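Local structure of magnetosome protein MamA (Magnetospirillum gryphiswaldense, 3AS8) at residues Q33-D38 with T62-R67; K77-L82 with V96-K101; G124-A129 with E155-H160. The protein probably acts as a tetratricopeptide-repeat scaffold that recognises copies of itself and so builds complexes associated with the magnetosome. All blocks are in the same frame, centred on the assembly; numbering follows the deposited sequence.

Interaction 1: residues Q33-D38 with T62-R67; sequences QVYDAD and TELLER
The hydroxyl end of the Tyr35 ring packs against Leu64 and reaches Arg67 through OH. On the packed side, Leu64 CG comes in obliquely to the ring, 4.2 Å from Tyr35 CZ, and Leu48 of helix 42-54 touches both side chains. One face is covered off-centre by the backbone N of Ala37, where the chain bends back beneath the ring. With CG anti to the backbone N (chi1 172°), the ring projects from the loop toward helix 58-71. In the right-handed superhelix characteristic of TPR proteins, the loop between helices 24-31 and 42-54 thereby reaches beyond helix 42-54 to helix 58-71. An Asx turn shapes the same loop, Asp36 OD2 accepting the N-H of Asp38 at 2.9 Å.

Toward solvent the contact turns polar and is partly bridged by water. Arg67 crosses Tyr35 at about a right angle and brings CD to 3.4 Å from Tyr35 OH. A water in the ring plane sits 2.6 Å from Tyr35 OH and donates to Glu63 OE2. That oxygen also takes two N-H groups of Arg67, NE and NH2, the shorter bond being 2.6 Å from NH2 to Glu63 OE2.

Interaction 2: residues K77-L82 with V96-K101; sequences KVATVL and VPLLVK
Of segment 77-82, Leu98 meets Ala79 and Leu82, and none of the three side chains has a flat group; the planar group in the contact is the peptide of Ala79. Leu98 CB approaches it from a direction oblique to the peptide plane, 3.8 Å from Ala79 O, so it lies neither squarely over a face nor at the edge. This is the packing of two successive antiparallel helices in the TPR fold: segment 77-82 lies on helix 76-88 and segment 96-101 on helix 92-105, which returns alongside it.

The backbones come close, with the CA atoms of Ala79 and Leu98 5.5 Å apart, an approach that suits a methyl group as small as that of alanine. Both Ala79 and Leu98 project toward the other helix. Because CG of Leu98 lies anti to the carbonyl carbon (chi1 -66°), the isobutyl group reaches across to helix 76-88 and splits its two methyls between different partners. Leu98 CD2 goes to the Ala79 methyl, 4.2 Å from CB, while CD1 settles on Leu82.

No hydrogen bond crosses between the segments, and the join is apolar. Tyr86 also touches Leu98, and Leu65 of helix 58-71 also packs on Leu82. Leu99 packs on Leu84 and Val87 of helix 76-88 and on Leu116 of helix 110-122, and Lys101 passes Ile76 to a salt bridge with Asp74, just ahead of helix 76-88. Pro97, lacking an N-H, leaves a kink in helix 92-105 one residue before Leu98. Leu82 holds its CG anti to the backbone N (chi1 -179°) and receives Leu98 CD1 against its branch point, 3.7 Å from CG and 3.8 Å from CD2.

Interaction 3: residues G124-A129 with E155-H160; sequences GRFDEA and EQMGSH
Phe126 reaches from the first turn of helix 126-139 to Met157 and Gln156, and each level of its side chain has its own neighbour. CB lies 3.7 Å from Met157 CG, and the methionine sulfur is close by; the two side chains slide past each other in opposite directions. Farther out, Phe126 CD2 still touches Met157 CG. At the tip, Gln156 takes over: its CB sits over one ring face in a CH-pi contact, 3.9 Å from the Phe126 centroid and 18° off the ring normal. Gln156 OE1 comes to 3.3 Å from Phe126 CE1, with the amide plane turned 56° from the ring, while NE2 is hydrogen-bonded to Tyr152 O. Gly124 O lies above the opposite face, toward the rim, so the ring is sandwiched between its own turn and the end of helix 144-156. With an alanine here, Gln156 CB is likely to lose its aromatic partner and a gap to open beside Met157 CG. Met157, bent at chi3 (-81°), carries CE on to Asp127 OD1, 3.5 Å away, at the exposed margin. Gly124 and Gly158 each end a helix in a Schellman motif, directly before the N-cap residues Arg125 and Ser159, and their 34-residue spacing matches the period of tetratricopeptide repeats, whose tight interhelical turns this contact sets side by side.

Overall arrangement
Interaction 2 is the buried contact, near the centre of the chain, and is made by apolar side chains with no hydrogen bond across it. Interaction 3 lies on the surface and interaction 1 is partly buried; their centres are 39 Å apart on opposite sides of the chain's centre, and both use an aromatic ring with polar groups at its margin, a water and salt bridge in one, an amide and a carboxylate in the other. Interactions 1 and 2 touch through successive helices 58-71 and 76-88, where Leu65 packs on Val81 and Leu82. Interaction 3 shares no helix with either. Interactions 2 and 3 each join consecutive helices, whereas interaction 1 brings a loop to helix 58-71.

Interaction 1: residues Q33-D38 with T62-R67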
ATOM      1  N   GLN A  33       9.243 -23.575  -5.895  1.00 23.60           N
ATOM      2  CA  GLN A  33      10.067 -24.571  -6.550  1.00 26.59           C
ATOM      3  C   GLN A  33      11.080 -23.938  -7.474  1.00 29.75           C
ATOM      4  O   GLN A  33      11.877 -24.663  -8.099  1.00 32.93           O
ATOM      5  CB  GLN A  33       9.173 -25.543  -7.339  1.00 25.66           C
ATOM      6  CG  GLN A  33       8.285 -26.355  -6.425  1.00 27.09           C
ATOM      7  CD  GLN A  33       7.424 -27.337  -7.177  1.00 29.25           C
ATOM      8  OE1 GLN A  33       7.951 -28.323  -7.685  1.00 26.63           O
ATOM      9  NE2 GLN A  33       6.100 -27.090  -7.246  1.00 24.93           N
ATOM     10  N   VAL A  34      11.011 -22.611  -7.638  1.00 29.66           N
ATOM     11  CA  VAL A  34      12.057 -21.891  -8.371  1.00 30.90           C
ATOM     12  C   VAL A  34      12.775 -20.789  -7.579  1.00 31.24           C
ATOM     13  O   VAL A  34      13.910 -20.415  -7.935  1.00 31.60           O
ATOM     14  CB  VAL A  34      11.580 -21.336  -9.750  1.00 31.15           C
ATOM     15  CG1 VAL A  34      10.367 -20.452  -9.668  1.00 26.81           C
ATOM     16  CG2 VAL A  34      12.746 -20.598 -10.420  1.00 36.31           C
ATOM     17  N   TYR A  35      12.154 -20.277  -6.513  1.00 29.15           N
ATOM     18  CA  TYR A  35      12.766 -19.192  -5.753  1.00 29.29           C
ATOM     19  C   TYR A  35      14.066 -19.694  -5.142  1.00 32.35           C
ATOM     20  O   TYR A  35      14.096 -20.753  -4.549  1.00 32.02           O
ATOM     21  CB  TYR A  35      11.838 -18.635  -4.640  1.00 28.79           C
ATOM     22  CG  TYR A  35      12.559 -17.661  -3.759  1.00 27.13           C
ATOM     23  CD1 TYR A  35      12.944 -16.409  -4.258  1.00 29.72           C
ATOM     24  CD2 TYR A  35      12.893 -17.977  -2.451  1.00 30.46           C
ATOM     25  CE1 TYR A  35      13.696 -15.473  -3.463  1.00 31.31           C
ATOM     26  CE2 TYR A  35      13.610 -17.035  -1.627  1.00 30.24           C
ATOM     27  CZ  TYR A  35      14.015 -15.806  -2.158  1.00 30.68           C
ATOM     28  OH  TYR A  35      14.713 -14.919  -1.367  1.00 36.52           O
ATOM     29  N   ASP A  36      15.107 -18.868  -5.217  1.00 33.88           N
ATOM     30  CA  ASP A  36      16.433 -19.240  -4.723  1.00 38.59           C
ATOM     31  C   ASP A  36      17.079 -17.927  -4.290  1.00 40.51           C
ATOM     32  O   ASP A  36      17.303 -17.069  -5.135  1.00 40.86           O
ATOM     33  CB  ASP A  36      17.238 -19.919  -5.855  1.00 39.92           C
ATOM     34  CG  ASP A  36      18.627 -20.341  -5.417  1.00 46.02           C
ATOM     35  OD1 ASP A  36      19.245 -21.150  -6.131  1.00 48.52           O
ATOM     36  OD2 ASP A  36      19.063 -19.885  -4.336  1.00 46.66           O
ATOM     37  N   ALA A  37      17.285 -17.744  -2.984  1.00 43.58           N
ATOM     38  CA  ALA A  37      18.013 -16.562  -2.447  1.00 47.94           C
ATOM     39  C   ALA A  37      19.402 -16.260  -3.054  1.00 52.40           C
ATOM     40  O   ALA A  37      19.823 -15.090  -3.024  1.00 54.79           O
ATOM     41  CB  ALA A  37      18.146 -16.640  -0.900  1.00 49.33           C
ATOM     42  N   ASP A  38      20.112 -17.260  -3.592  1.00 55.69           N
ATOM     43  CA  ASP A  38      21.491 -17.023  -4.133  1.00 60.98           C
ATOM     44  C   ASP A  38      21.462 -16.600  -5.598  1.00 60.34           C
ATOM     45  O   ASP A  38      22.227 -15.711  -5.988  1.00 62.83           O
ATOM     46  CB  ASP A  38      22.410 -18.237  -4.022  1.00 64.88           C
ATOM     47  CG  ASP A  38      22.094 -19.092  -2.838  1.00 67.13           C
ATOM     48  OD1 ASP A  38      21.439 -20.146  -3.065  1.00 65.73           O
ATOM     49  OD2 ASP A  38      22.476 -18.689  -1.704  1.00 70.64           O
ATOM     50  N   THR A  62       6.816 -10.352   3.415  1.00 18.88           N
ATOM     51  CA  THR A  62       7.447  -9.068   3.517  1.00 19.88           C
ATOM     52  C   THR A  62       8.955  -9.227   3.459  1.00 19.35           C
ATOM     53  O   THR A  62       9.598  -8.387   2.878  1.00 19.15           O
ATOM     54  CB  THR A  62       7.009  -8.276   4.776  1.00 21.28           C
ATOM     55  OG1 THR A  62       7.270  -9.089   5.917  1.00 27.57           O
ATOM     56  CG2 THR A  62       5.486  -8.000   4.663  1.00 22.17           C
ATOM     57  N   GLU A  63       9.510 -10.282   4.059  1.00 20.25           N
ATOM     58  CA  GLU A  63      10.959 -10.507   3.934  1.00 23.40           C
ATOM     59  C   GLU A  63      11.396 -10.687   2.461  1.00 22.40           C
ATOM     60  O   GLU A  63      12.457 -10.160   2.072  1.00 21.01           O
ATOM     61  CB  GLU A  63      11.369 -11.710   4.837  1.00 26.09           C
ATOM     62  CG  GLU A  63      12.670 -12.458   4.486  1.00 33.86           C
ATOM     63  CD  GLU A  63      12.444 -13.594   3.446  0.50 34.93           C
ATOM     64  OE1 GLU A  63      11.433 -14.408   3.539  0.50 32.14           O
ATOM     65  OE2 GLU A  63      13.268 -13.608   2.506  0.50 34.27           O
ATOM     66  N   LEU A  64      10.602 -11.413   1.627  1.00 21.14           N
ATOM     67  CA  LEU A  64      10.940 -11.544   0.183  1.00 21.55           C
ATOM     68  C   LEU A  64      10.849 -10.194  -0.539  1.00 21.23           C
ATOM     69  O   LEU A  64      11.633  -9.897  -1.457  1.00 22.40           O
ATOM     70  CB  LEU A  64      10.024 -12.554  -0.564  1.00 21.22           C
ATOM     71  CG  LEU A  64      10.487 -13.977  -0.734  1.00 25.34           C
ATOM     72  CD1 LEU A  64      10.888 -14.493   0.634  1.00 30.99           C
ATOM     73  CD2 LEU A  64       9.400 -14.880  -1.415  1.00 20.15           C
ATOM     74  N   LEU A  65       9.925  -9.349  -0.094  1.00 18.24           N
ATOM     75  CA  LEU A  65       9.719  -8.072  -0.732  1.00 18.57           C
ATOM     76  C   LEU A  65      10.860  -7.167  -0.333  1.00 18.50           C
ATOM     77  O   LEU A  65      11.324  -6.414  -1.144  1.00 19.32           O
ATOM     78  CB  LEU A  65       8.355  -7.462  -0.376  1.00 16.66           C
ATOM     79  CG  LEU A  65       7.125  -8.134  -1.010  1.00 20.13           C
ATOM     80  CD1 LEU A  65       5.836  -7.613  -0.357  1.00 24.16           C
ATOM     81  CD2 LEU A  65       7.072  -7.991  -2.581  1.00 18.12           C
ATOM     82  N   GLU A  66      11.330  -7.294   0.899  1.00 19.58           N
ATOM     83  CA  GLU A  66      12.471  -6.508   1.369  1.00 21.12           C
ATOM     84  C   GLU A  66      13.768  -6.881   0.601  1.00 23.45           C
ATOM     85  O   GLU A  66      14.551  -6.016   0.246  1.00 22.77           O
ATOM     86  CB  GLU A  66      12.669  -6.757   2.883  1.00 23.08           C
ATOM     87  CG  GLU A  66      11.614  -6.129   3.824  1.00 23.70           C
ATOM     88  CD  GLU A  66      11.628  -6.604   5.333  1.00 32.77           C
ATOM     89  OE1 GLU A  66      10.837  -6.013   6.167  1.00 31.26           O
ATOM     90  OE2 GLU A  66      12.368  -7.575   5.720  1.00 31.09           O
ATOM     91  N   ARG A  67      14.008  -8.192   0.448  1.00 23.51           N
ATOM     92  CA  ARG A  67      15.116  -8.689  -0.358  1.00 26.28           C
ATOM     93  C   ARG A  67      14.972  -8.120  -1.834  1.00 26.04           C
ATOM     94  O   ARG A  67      15.937  -7.732  -2.468  1.00 25.77           O
ATOM     95  CB  ARG A  67      15.135 -10.236  -0.283  1.00 26.76           C
ATOM     96  CG  ARG A  67      16.492 -10.857  -0.359  1.00 35.64           C
ATOM     97  CD  ARG A  67      16.480 -12.351  -0.061  0.50 35.97           C
ATOM     98  NE  ARG A  67      15.749 -12.613   1.171  0.50 35.54           N
ATOM     99  CZ  ARG A  67      16.310 -12.660   2.377  0.50 37.74           C
ATOM    100  NH1 ARG A  67      17.631 -12.480   2.524  0.50 37.13           N
ATOM    101  NH2 ARG A  67      15.542 -12.874   3.436  0.50 35.98           N
TER
HETATM  102  O   HOH W   1      14.861 -15.390   1.190  1.00 40.39           O

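Interaction 2: residues K77-L82 with V96-K101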
ATOM      1  N   LYS A  77       6.574  -1.248  -8.370  0.50 25.00           N
ATOM      2  CA  LYS A  77       5.572  -2.279  -8.120  0.50 24.46           C
ATOM      3  C   LYS A  77       5.884  -3.027  -6.782  0.50 23.16           C
ATOM      4  O   LYS A  77       4.982  -3.378  -6.023  0.50 21.92           O
ATOM      5  CB  LYS A  77       5.608  -3.201  -9.334  0.50 26.51           C
ATOM      6  CG  LYS A  77       4.505  -4.169  -9.533  0.50 28.83           C
ATOM      7  CD  LYS A  77       4.782  -4.931 -10.843  0.50 28.74           C
ATOM      8  CE  LYS A  77       3.526  -5.610 -11.326  0.50 28.95           C
ATOM      9  NZ  LYS A  77       3.149  -6.606 -10.317  0.50 26.80           N
ATOM     10  N   VAL A  78       7.166  -3.229  -6.506  1.00 21.21           N
ATOM     11  CA  VAL A  78       7.641  -3.756  -5.229  1.00 20.41           C
ATOM     12  C   VAL A  78       7.424  -2.742  -4.085  1.00 20.25           C
ATOM     13  O   VAL A  78       6.941  -3.058  -3.008  1.00 18.34           O
ATOM     14  CB  VAL A  78       9.133  -4.085  -5.227  1.00 20.00           C
ATOM     15  CG1 VAL A  78       9.539  -4.716  -3.820  1.00 18.37           C
ATOM     16  CG2 VAL A  78       9.543  -5.055  -6.371  1.00 23.87           C
ATOM     17  N   ALA A  79       7.806  -1.514  -4.345  1.00 20.27           N
ATOM     18  CA  ALA A  79       7.691  -0.485  -3.354  1.00 19.80           C
ATOM     19  C   ALA A  79       6.241  -0.268  -2.901  1.00 17.65           C
ATOM     20  O   ALA A  79       5.990  -0.045  -1.693  1.00 17.28           O
ATOM     21  CB  ALA A  79       8.362   0.848  -3.925  1.00 20.02           C
ATOM     22  N   THR A  80       5.301  -0.363  -3.854  1.00 18.03           N
ATOM     23  CA  THR A  80       3.860  -0.190  -3.610  1.00 17.98           C
ATOM     24  C   THR A  80       3.344  -1.287  -2.704  1.00 18.48           C
ATOM     25  O   THR A  80       2.758  -1.008  -1.616  1.00 16.22           O
ATOM     26  CB  THR A  80       3.059  -0.135  -4.920  1.00 18.77           C
ATOM     27  OG1 THR A  80       3.614   0.867  -5.757  1.00 19.68           O
ATOM     28  CG2 THR A  80       1.561   0.188  -4.686  1.00 20.73           C
ATOM     29  N   VAL A  81       3.615  -2.550  -3.062  1.00 17.93           N
ATOM     30  CA  VAL A  81       3.185  -3.696  -2.235  0.50 18.75           C
ATOM     31  C   VAL A  81       3.761  -3.600  -0.842  1.00 17.92           C
ATOM     32  O   VAL A  81       3.080  -3.692   0.180  1.00 17.65           O
ATOM     33  CB  VAL A  81       3.714  -5.062  -2.772  0.50 20.76           C
ATOM     34  CG1 VAL A  81       3.101  -6.205  -1.907  0.50 20.69           C
ATOM     35  CG2 VAL A  81       3.398  -5.230  -4.255  0.50 21.14           C
ATOM     36  N   LEU A  82       5.078  -3.441  -0.800  1.00 17.70           N
ATOM     37  CA  LEU A  82       5.736  -3.491   0.459  1.00 17.20           C
ATOM     38  C   LEU A  82       5.312  -2.304   1.341  1.00 17.52           C
ATOM     39  O   LEU A  82       4.999  -2.496   2.500  1.00 17.93           O
ATOM     40  CB  LEU A  82       7.222  -3.506   0.302  1.00 17.41           C
ATOM     41  CG  LEU A  82       8.125  -3.573   1.510  1.00 15.28           C
ATOM     42  CD1 LEU A  82       7.693  -4.803   2.417  1.00 17.90           C
ATOM     43  CD2 LEU A  82       9.687  -3.583   1.050  1.00 16.49           C
ATOM     44  N   VAL A  96       6.959   4.898   5.179  1.00 21.22           N
ATOM     45  CA  VAL A  96       6.992   6.269   4.693  1.00 21.07           C
ATOM     46  C   VAL A  96       7.877   6.492   3.465  1.00 21.84           C
ATOM     47  O   VAL A  96       7.395   7.007   2.440  1.00 19.83           O
ATOM     48  CB  VAL A  96       7.304   7.252   5.897  1.00 22.52           C
ATOM     49  CG1 VAL A  96       7.869   8.520   5.409  1.00 23.86           C
ATOM     50  CG2 VAL A  96       6.022   7.407   6.715  1.00 22.75           C
ATOM     51  N   PRO A  97       9.175   6.104   3.546  1.00 23.53           N
ATOM     52  CA  PRO A  97      10.033   6.318   2.378  1.00 24.47           C
ATOM     53  C   PRO A  97       9.560   5.616   1.100  1.00 23.18           C
ATOM     54  O   PRO A  97       9.719   6.173   0.015  1.00 24.88           O
ATOM     55  CB  PRO A  97      11.419   5.764   2.806  1.00 25.29           C
ATOM     56  CG  PRO A  97      11.322   5.496   4.273  1.00 26.02           C
ATOM     57  CD  PRO A  97       9.890   5.530   4.704  1.00 23.16           C
ATOM     58  N   LEU A  98       8.971   4.439   1.224  1.00 21.37           N
ATOM     59  CA  LEU A  98       8.511   3.712   0.065  1.00 21.46           C
ATOM     60  C   LEU A  98       7.308   4.436  -0.564  1.00 20.67           C
ATOM     61  O   LEU A  98       7.250   4.635  -1.776  1.00 21.18           O
ATOM     62  CB  LEU A  98       8.127   2.250   0.460  1.00 20.64           C
ATOM     63  CG  LEU A  98       9.299   1.314   0.937  1.00 20.41           C
ATOM     64  CD1 LEU A  98       8.785   0.026   1.645  1.00 19.19           C
ATOM     65  CD2 LEU A  98      10.238   0.963  -0.183  1.00 19.36           C
ATOM     66  N   LEU A  99       6.340   4.800   0.281  1.00 19.63           N
ATOM     67  CA  LEU A  99       5.160   5.520  -0.210  1.00 18.57           C
ATOM     68  C   LEU A  99       5.480   6.932  -0.761  1.00 18.80           C
ATOM     69  O   LEU A  99       4.831   7.337  -1.702  1.00 19.68           O
ATOM     70  CB  LEU A  99       4.036   5.570   0.848  1.00 16.78           C
ATOM     71  CG  LEU A  99       3.534   4.238   1.338  1.00 17.04           C
ATOM     72  CD1 LEU A  99       2.505   4.423   2.499  1.00 23.14           C
ATOM     73  CD2 LEU A  99       2.959   3.315   0.247  1.00 18.27           C
ATOM     74  N   VAL A 100       6.427   7.685  -0.173  1.00 19.54           N
ATOM     75  CA  VAL A 100       6.896   8.910  -0.789  1.00 20.19           C
ATOM     76  C   VAL A 100       7.368   8.654  -2.199  1.00 21.70           C
ATOM     77  O   VAL A 100       7.067   9.407  -3.118  1.00 22.17           O
ATOM     78  CB  VAL A 100       7.978   9.613   0.088  1.00 21.03           C
ATOM     79  CG1 VAL A 100       8.712  10.870  -0.628  1.00 22.84           C
ATOM     80  CG2 VAL A 100       7.349  10.015   1.443  1.00 20.04           C
ATOM     81  N   LYS A 101       8.156   7.594  -2.397  1.00 21.47           N
ATOM     82  CA  LYS A 101       8.743   7.352  -3.695  1.00 22.06           C
ATOM     83  C   LYS A 101       7.689   6.903  -4.665  1.00 20.18           C
ATOM     84  O   LYS A 101       7.656   7.331  -5.822  1.00 21.90           O
ATOM     85  CB  LYS A 101       9.848   6.292  -3.544  1.00 22.26           C
ATOM     86  CG  LYS A 101      10.499   5.853  -4.874  1.00 27.93           C
ATOM     87  CD  LYS A 101      11.427   4.612  -4.614  1.00 30.93           C
ATOM     88  CE  LYS A 101      12.439   4.406  -5.731  1.00 34.84           C
ATOM     89  NZ  LYS A 101      13.528   5.373  -5.725  1.00 39.72           N
TER

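Interaction 3: residues G124-A129 with E155-H160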
ATOM      1  N   GLY A 124       3.008  10.810  14.480  1.00 23.70           N
ATOM      2  CA  GLY A 124       2.952  12.109  15.135  1.00 26.02           C
ATOM      3  C   GLY A 124       3.398  13.308  14.274  1.00 26.57           C
ATOM      4  O   GLY A 124       3.532  14.397  14.803  1.00 26.13           O
ATOM      5  N   ARG A 125       3.538  13.112  12.951  1.00 25.27           N
ATOM      6  CA  ARG A 125       3.918  14.135  11.985  1.00 25.08           C
ATOM      7  C   ARG A 125       2.615  14.735  11.394  1.00 24.47           C
ATOM      8  O   ARG A 125       2.270  14.507  10.232  1.00 22.85           O
ATOM      9  CB  ARG A 125       4.787  13.469  10.896  1.00 27.69           C
ATOM     10  CG  ARG A 125       6.104  12.976  11.479  1.00 31.10           C
ATOM     11  CD  ARG A 125       7.167  12.463  10.503  1.00 37.46           C
ATOM     12  NE  ARG A 125       8.514  12.838  10.966  0.50 41.74           N
ATOM     13  CZ  ARG A 125       9.241  12.195  11.888  0.50 45.52           C
ATOM     14  NH1 ARG A 125       8.784  11.112  12.512  0.50 46.50           N
ATOM     15  NH2 ARG A 125      10.451  12.647  12.188  0.50 46.88           N
ATOM     16  N   PHE A 126       1.898  15.487  12.210  1.00 22.07           N
ATOM     17  CA  PHE A 126       0.526  15.868  11.859  1.00 22.25           C
ATOM     18  C   PHE A 126       0.448  16.851  10.689  1.00 21.87           C
ATOM     19  O   PHE A 126      -0.419  16.712   9.876  1.00 19.44           O
ATOM     20  CB  PHE A 126      -0.219  16.372  13.077  1.00 22.55           C
ATOM     21  CG  PHE A 126      -0.248  15.347  14.231  1.00 24.53           C
ATOM     22  CD1 PHE A 126      -0.858  14.120  14.060  1.00 25.48           C
ATOM     23  CD2 PHE A 126       0.272  15.652  15.468  1.00 28.49           C
ATOM     24  CE1 PHE A 126      -0.906  13.197  15.077  1.00 26.46           C
ATOM     25  CE2 PHE A 126       0.212  14.718  16.535  1.00 29.53           C
ATOM     26  CZ  PHE A 126      -0.382  13.505  16.312  1.00 28.95           C
ATOM     27  N   ASP A 127       1.381  17.804  10.607  1.00 23.84           N
ATOM     28  CA  ASP A 127       1.360  18.813   9.526  1.00 25.24           C
ATOM     29  C   ASP A 127       1.686  18.124   8.227  1.00 22.60           C
ATOM     30  O   ASP A 127       1.033  18.362   7.241  1.00 19.76           O
ATOM     31  CB  ASP A 127       2.342  19.943   9.775  1.00 27.24           C
ATOM     32  CG  ASP A 127       1.799  20.974  10.793  1.00 32.68           C
ATOM     33  OD1 ASP A 127       0.653  21.350  10.655  1.00 35.73           O
ATOM     34  OD2 ASP A 127       2.508  21.342  11.735  1.00 43.26           O
ATOM     35  N   GLU A 128       2.646  17.231   8.254  1.00 21.33           N
ATOM     36  CA  GLU A 128       2.994  16.463   7.058  1.00 23.17           C
ATOM     37  C   GLU A 128       1.870  15.516   6.619  1.00 22.16           C
ATOM     38  O   GLU A 128       1.647  15.336   5.375  1.00 21.64           O
ATOM     39  CB  GLU A 128       4.286  15.704   7.238  1.00 25.69           C
ATOM     40  CG  GLU A 128       5.528  16.584   7.067  1.00 32.01           C
ATOM     41  CD  GLU A 128       5.831  17.451   8.289  0.50 40.35           C
ATOM     42  OE1 GLU A 128       5.299  17.135   9.380  0.50 42.55           O
ATOM     43  OE2 GLU A 128       6.622  18.440   8.188  0.50 47.73           O
ATOM     44  N   ALA A 129       1.135  14.933   7.597  1.00 19.88           N
ATOM     45  CA  ALA A 129       0.036  14.036   7.252  1.00 17.82           C
ATOM     46  C   ALA A 129      -1.018  14.864   6.517  1.00 16.78           C
ATOM     47  O   ALA A 129      -1.563  14.450   5.509  1.00 17.51           O
ATOM     48  CB  ALA A 129      -0.570  13.408   8.533  1.00 18.76           C
ATOM     49  N   GLU A 155      -7.032  18.057  15.270  1.00 18.62           N
ATOM     50  CA  GLU A 155      -7.452  17.985  16.652  1.00 20.70           C
ATOM     51  C   GLU A 155      -6.322  17.544  17.546  1.00 20.60           C
ATOM     52  O   GLU A 155      -6.206  18.043  18.642  1.00 22.44           O
ATOM     53  CB  GLU A 155      -8.669  17.072  16.768  1.00 22.58           C
ATOM     54  CG  GLU A 155      -9.229  16.772  18.140  1.00 25.21           C
ATOM     55  CD  GLU A 155     -10.542  15.950  17.997  1.00 32.91           C
ATOM     56  OE1 GLU A 155     -10.508  14.706  18.257  1.00 33.96           O
ATOM     57  OE2 GLU A 155     -11.587  16.521  17.566  1.00 30.52           O
ATOM     58  N   GLN A 156      -5.476  16.634  17.062  1.00 22.05           N
ATOM     59  CA  GLN A 156      -4.347  16.126  17.782  1.00 22.75           C
ATOM     60  C   GLN A 156      -3.285  17.183  18.008  1.00 23.67           C
ATOM     61  O   GLN A 156      -2.496  17.043  18.949  1.00 23.87           O
ATOM     62  CB  GLN A 156      -3.713  14.911  17.064  1.00 24.70           C
ATOM     63  CG  GLN A 156      -4.571  13.621  17.194  1.00 25.29           C
ATOM     64  CD  GLN A 156      -4.058  12.506  16.318  1.00 29.12           C
ATOM     65  OE1 GLN A 156      -3.317  11.644  16.796  1.00 27.18           O
ATOM     66  NE2 GLN A 156      -4.458  12.503  15.036  1.00 22.83           N
ATOM     67  N   MET A 157      -3.234  18.215  17.175  1.00 24.10           N
ATOM     68  CA  MET A 157      -2.384  19.349  17.458  1.00 26.96           C
ATOM     69  C   MET A 157      -3.075  20.406  18.397  1.00 27.13           C
ATOM     70  O   MET A 157      -2.478  21.426  18.729  1.00 27.61           O
ATOM     71  CB  MET A 157      -2.021  20.047  16.162  1.00 27.29           C
ATOM     72  CG  MET A 157      -1.172  19.147  15.300  1.00 28.38           C
ATOM     73  SD  MET A 157      -0.446  20.057  13.947  1.00 33.07           S
ATOM     74  CE  MET A 157      -1.802  20.102  12.821  1.00 21.46           C
ATOM     75  N   GLY A 158      -4.311  20.162  18.808  1.00 25.55           N
ATOM     76  CA  GLY A 158      -5.127  21.180  19.521  1.00 25.13           C
ATOM     77  C   GLY A 158      -5.726  22.273  18.630  1.00 22.80           C
ATOM     78  O   GLY A 158      -6.244  23.260  19.135  1.00 22.14           O
ATOM     79  N   SER A 159      -5.700  22.113  17.312  1.00 20.73           N
ATOM     80  CA  SER A 159      -6.291  23.086  16.391  1.00 19.64           C
ATOM     81  C   SER A 159      -7.771  22.808  16.144  1.00 20.21           C
ATOM     82  O   SER A 159      -8.173  22.463  14.998  1.00 18.06           O
ATOM     83  CB  SER A 159      -5.538  23.086  15.055  1.00 20.86           C
ATOM     84  OG  SER A 159      -4.149  23.274  15.279  1.00 19.01           O
ATOM     85  N   HIS A 160      -8.572  22.944  17.207  1.00 18.45           N
ATOM     86  CA  HIS A 160     -10.014  22.620  17.104  1.00 19.04           C
ATOM     87  C   HIS A 160     -10.731  23.469  16.108  1.00 18.56           C
ATOM     88  O   HIS A 160     -11.644  23.019  15.400  1.00 17.04           O
ATOM     89  CB  HIS A 160     -10.668  22.681  18.484  1.00 18.92           C
ATOM     90  CG  HIS A 160     -10.002  21.784  19.457  1.00 22.41           C
ATOM     91  ND1 HIS A 160     -10.098  20.409  19.356  1.00 19.17           N
ATOM     92  CD2 HIS A 160      -9.171  22.036  20.497  1.00 19.76           C
ATOM     93  CE1 HIS A 160      -9.396  19.858  20.320  1.00 23.11           C
ATOM     94  NE2 HIS A 160      -8.811  20.814  21.016  1.00 19.82           N
TER